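PDB 1RFE: hypothetical protein Rv2991 from Mycobacterium tuberculosis, which is of unknown function but probably binds coenzyme F420 and may act as an oxidoreductase on CH-CH groups. Local coordinates for residues Q35-A40 / K57-V62; P68-L73 / V134-R139. All coordinates share one frame; numbering follows the deposited sequence.

In the fold
Both contacts involve the same antiparallel sheet of the split-barrel type, within a family related to pyridoxamine 5'-phosphate oxidase. Contact 1 sets helix 59-66 against strand 36-46 at the surface, its centre about 14 Å from the centre of the chain. Contact 2 lies deeper, its centre about 9 Å from the centre of the chain, where strands 69-76 and 131-138 meet through apolar side chains. The two contact centres are 12 Å apart, and the nearest atoms stay about 6 Å from each other. Helix 59-66 leads directly into strand 69-76. Its Leu-64 reaches Val-70, one of the touching side chains of contact 2, and Val-134 of strand 131-138.

Contact 1. Residues Q35-A40 / K57-V62; sequences QPHLTA and KSQKAV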
loop_
_atom_site.group_PDB
_atom_site.type_symbol
_atom_site.label_atom_id
_atom_site.label_comp_id
_atom_site.label_asym_id
_atom_site.label_seq_id
_atom_site.Cartn_x
_atom_site.Cartn_y
_atom_site.Cartn_z
ATOM N N GLN A 35 9.549 -13.577 -12.351
ATOM C CA GLN A 35 8.079 -13.390 -12.471
ATOM C C GLN A 35 7.503 -12.477 -11.424
ATOM O O GLN A 35 7.733 -12.707 -10.264
ATOM C CB GLN A 35 7.338 -14.730 -12.359
ATOM C CG GLN A 35 5.800 -14.629 -12.570
ATOM C CD GLN A 35 5.363 -14.495 -14.003
ATOM O OE1 GLN A 35 5.937 -15.112 -14.877
ATOM N NE2 GLN A 35 4.265 -13.762 -14.236
ATOM N N PRO A 36 6.737 -11.453 -11.806
ATOM C CA PRO A 36 6.113 -10.611 -10.802
ATOM C C PRO A 36 5.054 -11.392 -10.002
ATOM O O PRO A 36 4.235 -12.084 -10.579
ATOM C CB PRO A 36 5.488 -9.479 -11.589
ATOM C CG PRO A 36 5.874 -9.637 -12.935
ATOM C CD PRO A 36 6.448 -10.990 -13.161
ATOM N N HIS A 37 5.153 -11.316 -8.684
ATOM C CA HIS A 37 4.268 -12.046 -7.793
ATOM C C HIS A 37 3.354 -11.004 -7.188
ATOM O O HIS A 37 3.831 -10.112 -6.489
ATOM C CB HIS A 37 5.054 -12.767 -6.691
ATOM C CG HIS A 37 5.638 -14.085 -7.119
ATOM N ND1 HIS A 37 6.592 -14.755 -6.369
ATOM C CD2 HIS A 37 5.388 -14.866 -8.205
ATOM C CE1 HIS A 37 6.891 -15.897 -6.971
ATOM N NE2 HIS A 37 6.199 -15.972 -8.100
ATOM N N LEU A 38 2.047 -11.125 -7.466
ATOM C CA LEU A 38 1.072 -10.125 -7.045
ATOM C C LEU A 38 0.173 -10.553 -5.899
ATOM O O LEU A 38 -0.378 -11.649 -5.927
ATOM C CB LEU A 38 0.195 -9.757 -8.214
ATOM C CG LEU A 38 0.848 -9.218 -9.487
ATOM C CD1 LEU A 38 -0.238 -8.786 -10.523
ATOM C CD2 LEU A 38 1.915 -8.093 -9.181
ATOM N N THR A 39 -0.030 -9.664 -4.914
ATOM C CA THR A 39 -0.983 -9.922 -3.816
ATOM C C THR A 39 -1.740 -8.634 -3.495
ATOM O O THR A 39 -1.207 -7.547 -3.654
ATOM C CB THR A 39 -0.266 -10.432 -2.544
ATOM O OG1 THR A 39 0.534 -9.385 -1.986
ATOM C CG2 THR A 39 0.738 -11.565 -2.841
ATOM N N ALA A 40 -3.021 -8.746 -3.121
ATOM C CA ALA A 40 -3.803 -7.611 -2.674
ATOM C C ALA A 40 -3.656 -7.522 -1.135
ATOM O O ALA A 40 -3.946 -8.484 -0.440
ATOM C CB ALA A 40 -5.207 -7.815 -3.019
ATOM N N LYS A 57 8.041 -16.609 6.860
ATOM C CA LYS A 57 8.368 -17.547 5.751
ATOM C C LYS A 57 7.395 -17.506 4.576
ATOM O O LYS A 57 7.362 -18.405 3.773
ATOM C CB LYS A 57 8.483 -18.977 6.286
ATOM C CG LYS A 57 9.973 -19.354 6.699
ATOM C CD LYS A 57 10.080 -19.727 8.195
ATOM C CE LYS A 57 10.767 -21.095 8.473
ATOM N NZ LYS A 57 10.708 -21.346 9.938
ATOM N N SER A 58 6.613 -16.441 4.445
ATOM C CA SER A 58 5.702 -16.316 3.314
ATOM C C SER A 58 6.475 -16.083 2.013
ATOM O O SER A 58 7.601 -15.541 2.024
ATOM C CB SER A 58 4.777 -15.099 3.513
ATOM O OG SER A 58 5.533 -13.887 3.501
ATOM N N GLN A 59 5.844 -16.390 0.884
ATOM C CA GLN A 59 6.508 -16.170 -0.386
ATOM C C GLN A 59 7.050 -14.736 -0.537
ATOM O O GLN A 59 8.140 -14.538 -1.107
ATOM C CB GLN A 59 5.609 -16.499 -1.578
ATOM C CG GLN A 59 6.359 -16.567 -2.907
ATOM C CD GLN A 59 7.466 -17.629 -2.913
ATOM O OE1 GLN A 59 8.661 -17.324 -3.170
ATOM N NE2 GLN A 59 7.081 -18.870 -2.626
ATOM N N LYS A 60 6.296 -13.757 -0.062
ATOM C CA LYS A 60 6.666 -12.392 -0.284
ATOM C C LYS A 60 7.917 -12.016 0.522
ATOM O O LYS A 60 8.817 -11.334 -0.010
ATOM C CB LYS A 60 5.447 -11.412 -0.249
ATOM C CG LYS A 60 4.832 -10.911 1.066
ATOM C CD LYS A 60 3.267 -10.860 0.989
ATOM C CE LYS A 60 2.554 -12.262 1.301
ATOM N NZ LYS A 60 2.998 -13.546 0.447
ATOM N N ALA A 61 8.019 -12.546 1.742
ATOM C CA ALA A 61 9.193 -12.320 2.585
ATOM C C ALA A 61 10.444 -13.000 2.005
ATOM O O ALA A 61 11.514 -12.433 2.040
ATOM C CB ALA A 61 8.943 -12.804 3.972
ATOM N N VAL A 62 10.270 -14.193 1.468
ATOM C CA VAL A 62 11.334 -14.926 0.772
ATOM C C VAL A 62 11.776 -14.216 -0.511
ATOM O O VAL A 62 12.963 -13.983 -0.706
ATOM C CB VAL A 62 10.929 -16.423 0.510
ATOM C CG1 VAL A 62 11.797 -17.069 -0.612
ATOM C CG2 VAL A 62 11.039 -17.221 1.794
#
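His-37 of strand 36-46 faces Gln-59 in the first turn of helix 59-66, at the surface of the antiparallel split barrel. The helix follows strand 49-55, which pairs with strand 36-46. The contact therefore brings the helix start back beside the neighbouring strand. The backbones are well apart, with 7.9 Å between His-37 CA and Lys-60 CA. Side chains bridge the gap.

CB of His-37 and of Gln-59 both point toward the opposite segment. Gln-59 chi1 (-168°) sets CG anti to the backbone N, where Gln-59 CG lies 3.9 Å from His-37 ND1; the bend at chi2 then directs the amide. His-37 CE1 is 4.2 Å from Gln-59 CG. The Gln-59 carbon thus comes obliquely to the ring, with the amide plane turned 74° from the imidazole plane. This is van der Waals contact between a methylene and a ring.

The polar ends turn to a third residue. His-37 ND1 hydrogen-bonds Asn-63 OD1, one helical turn after Gln-59, and Gln-59 OE1 makes a weak hydrogen bond with Asn-63 ND2. Asn-63 thereby links both side chains. Gln-35 O lies 3.7 Å above one face of the His-37 ring, offset toward its rim.

A second, looser and tentative touch lies along the strand, where Thr-39 OG1 is 4.3 Å from Lys-60 CD. His-37 and Thr-39 each have a second conformer, so their contacts hold for the one described here. Lys-60 also touches Thr-29 of strand 25-30 and Thr-54 of strand 49-55, the two strands that pair with strand 36-46.

Ser-58 is the N-cap of the helix. Ser-58 OG accepts a weak hydrogen bond from Ala-61 N, at 3.3 Å and an N-H...O angle of 160°.

Contact 2. Residues P68-L73 / V134-R139; sequences PRVSFL and VRIVAR
Ile-136 holds CG1 anti to its carbonyl carbon (chi1 -60°), and chi2 is extended at -179°, which carries CD1 out to Phe-72. On the other strand, Phe-72 chi1 of -167° turns CG away from the backbone N and brings the ring to Ile-136 CD1. Ile-136 CD1 meets the ring obliquely, 4.0 Å from Phe-72 CD1 and 4.1 Å from Phe-72 CG. The two side chains cross at about a right angle.

The other branch of Ile-136 serves Val-70. Ile-136 CG2 lies 4.5 Å from Val-70 CG2, a looser apolar touch. One isoleucine thus reaches two residues of strand 69-76 with two different methyl groups. No hydrogen bond joins the segments, and the nearest CA atoms, those of Val-70 and Ile-136, are 7.7 Å apart.

All three residues are buried. Leu-27 touches both Val-70 and Phe-72, while Ile-50 touches both Phe-72 and Ile-136. Strand 84-95 hydrogen-bonds along strand 69-76 and also pairs with strand 131-138. The two strands of the contact are therefore joined through a shared neighbour and packed by side chains across the interior, as in the hydrophobic core of a split beta-barrel.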
loop_
_atom_site.group_PDB
_atom_site.type_symbol
_atom_site.label_atom_id
_atom_site.label_comp_id
_atom_site.label_asym_id
_atom_site.label_seq_id
_atom_site.Cartn_x
_atom_site.Cartn_y
_atom_site.Cartn_z
ATOM N N PRO A 68 15.163 -7.001 -2.836
ATOM C CA PRO A 68 14.342 -6.053 -2.068
ATOM C C PRO A 68 13.408 -5.199 -2.909
ATOM O O PRO A 68 12.680 -4.431 -2.335
ATOM C CB PRO A 68 15.385 -5.113 -1.427
ATOM C CG PRO A 68 16.700 -5.742 -1.702
ATOM C CD PRO A 68 16.551 -6.535 -2.931
ATOM N N ARG A 69 13.486 -5.283 -4.231
ATOM C CA ARG A 69 12.734 -4.415 -5.123
ATOM C C ARG A 69 11.233 -4.760 -5.056
ATOM O O ARG A 69 10.843 -5.926 -5.078
ATOM C CB ARG A 69 13.286 -4.512 -6.551
ATOM C CG ARG A 69 14.664 -3.771 -6.735
ATOM C CD ARG A 69 15.221 -3.872 -8.109
ATOM N NE ARG A 69 15.311 -5.286 -8.519
ATOM C CZ ARG A 69 15.413 -5.713 -9.770
ATOM N NH1 ARG A 69 15.447 -4.868 -10.776
ATOM N NH2 ARG A 69 15.475 -7.007 -10.015
ATOM N N VAL A 70 10.429 -3.722 -4.877
ATOM C CA VAL A 70 8.984 -3.825 -4.760
ATOM C C VAL A 70 8.288 -2.762 -5.567
ATOM O O VAL A 70 8.856 -1.670 -5.832
ATOM C CB VAL A 70 8.439 -3.611 -3.318
ATOM C CG1 VAL A 70 8.451 -4.822 -2.601
ATOM C CG2 VAL A 70 9.161 -2.475 -2.546
ATOM N N SER A 71 7.052 -3.072 -5.955
ATOM C CA SER A 71 6.123 -2.060 -6.448
ATOM C C SER A 71 4.827 -2.155 -5.685
ATOM O O SER A 71 4.414 -3.260 -5.248
ATOM C CB SER A 71 5.827 -2.259 -7.932
ATOM O OG SER A 71 7.031 -2.211 -8.654
ATOM N N PHE A 72 4.165 -1.015 -5.512
ATOM C CA PHE A 72 2.891 -1.021 -4.769
ATOM C C PHE A 72 1.981 -0.017 -5.416
ATOM O O PHE A 72 2.392 1.111 -5.655
ATOM C CB PHE A 72 3.148 -0.719 -3.291
ATOM C CG PHE A 72 1.986 -1.005 -2.380
ATOM C CD1 PHE A 72 1.729 -2.281 -1.949
ATOM C CD2 PHE A 72 1.161 0.023 -1.941
ATOM C CE1 PHE A 72 0.654 -2.521 -1.103
ATOM C CE2 PHE A 72 0.114 -0.210 -1.094
ATOM C CZ PHE A 72 -0.141 -1.493 -0.670
ATOM N N LEU A 73 0.731 -0.422 -5.682
ATOM C CA LEU A 73 -0.224 0.394 -6.417
ATOM C C LEU A 73 -1.556 0.535 -5.659
ATOM O O LEU A 73 -2.146 -0.446 -5.232
ATOM C CB LEU A 73 -0.482 -0.203 -7.818
ATOM C CG LEU A 73 -1.379 0.617 -8.804
ATOM C CD1 LEU A 73 -1.066 0.370 -10.277
ATOM C CD2 LEU A 73 -2.872 0.301 -8.635
ATOM N N VAL A 134 7.129 -5.073 6.836
ATOM C CA VAL A 134 7.722 -4.769 5.556
ATOM C C VAL A 134 7.532 -3.294 5.290
ATOM O O VAL A 134 6.427 -2.834 4.997
ATOM C CB VAL A 134 7.100 -5.629 4.410
ATOM C CG1 VAL A 134 7.631 -5.168 3.035
ATOM C CG2 VAL A 134 7.427 -7.103 4.612
ATOM N N ARG A 135 8.595 -2.541 5.424
ATOM C CA ARG A 135 8.547 -1.135 5.177
ATOM C C ARG A 135 8.807 -0.852 3.698
ATOM O O ARG A 135 9.825 -1.214 3.179
ATOM C CB ARG A 135 9.579 -0.448 6.069
ATOM C CG ARG A 135 9.802 1.049 5.908
ATOM C CD ARG A 135 11.006 1.478 6.806
ATOM N NE ARG A 135 11.695 2.701 6.457
ATOM C CZ ARG A 135 12.921 2.807 5.884
ATOM N NH1 ARG A 135 13.703 1.761 5.550
ATOM N NH2 ARG A 135 13.388 4.027 5.662
ATOM N N ILE A 136 7.863 -0.175 3.056
ATOM C CA ILE A 136 7.977 0.232 1.658
ATOM C C ILE A 136 8.605 1.620 1.556
ATOM O O ILE A 136 8.078 2.644 2.054
ATOM C CB ILE A 136 6.627 0.138 0.970
ATOM C CG1 ILE A 136 6.189 -1.336 1.081
ATOM C CG2 ILE A 136 6.725 0.656 -0.504
ATOM C CD1 ILE A 136 4.901 -1.696 0.459
ATOM N N VAL A 137 9.761 1.648 0.918
ATOM C CA VAL A 137 10.441 2.909 0.666
ATOM C C VAL A 137 10.416 3.226 -0.818
ATOM O O VAL A 137 10.984 2.497 -1.617
ATOM C CB VAL A 137 11.882 2.851 1.109
ATOM C CG1 VAL A 137 12.516 4.257 0.911
ATOM C CG2 VAL A 137 11.952 2.418 2.538
ATOM N N ALA A 138 9.741 4.305 -1.184
ATOM C CA ALA A 138 9.551 4.617 -2.567
ATOM C C ALA A 138 10.787 5.401 -3.078
ATOM O O ALA A 138 11.315 6.268 -2.389
ATOM C CB ALA A 138 8.316 5.441 -2.715
ATOM N N ARG A 139 11.221 5.084 -4.286
ATOM C CA ARG A 139 12.206 5.893 -4.989
ATOM C C ARG A 139 11.608 6.579 -6.195
ATOM O O ARG A 139 12.158 7.536 -6.657
ATOM C CB ARG A 139 13.355 5.056 -5.480
ATOM C CG ARG A 139 13.710 3.945 -4.559
ATOM C CD ARG A 139 15.056 3.952 -4.043
ATOM N NE ARG A 139 14.953 4.536 -2.684
ATOM C CZ ARG A 139 15.836 4.250 -1.733
ATOM N NH1 ARG A 139 16.833 3.426 -2.010
ATOM N NH2 ARG A 139 15.748 4.775 -0.523
#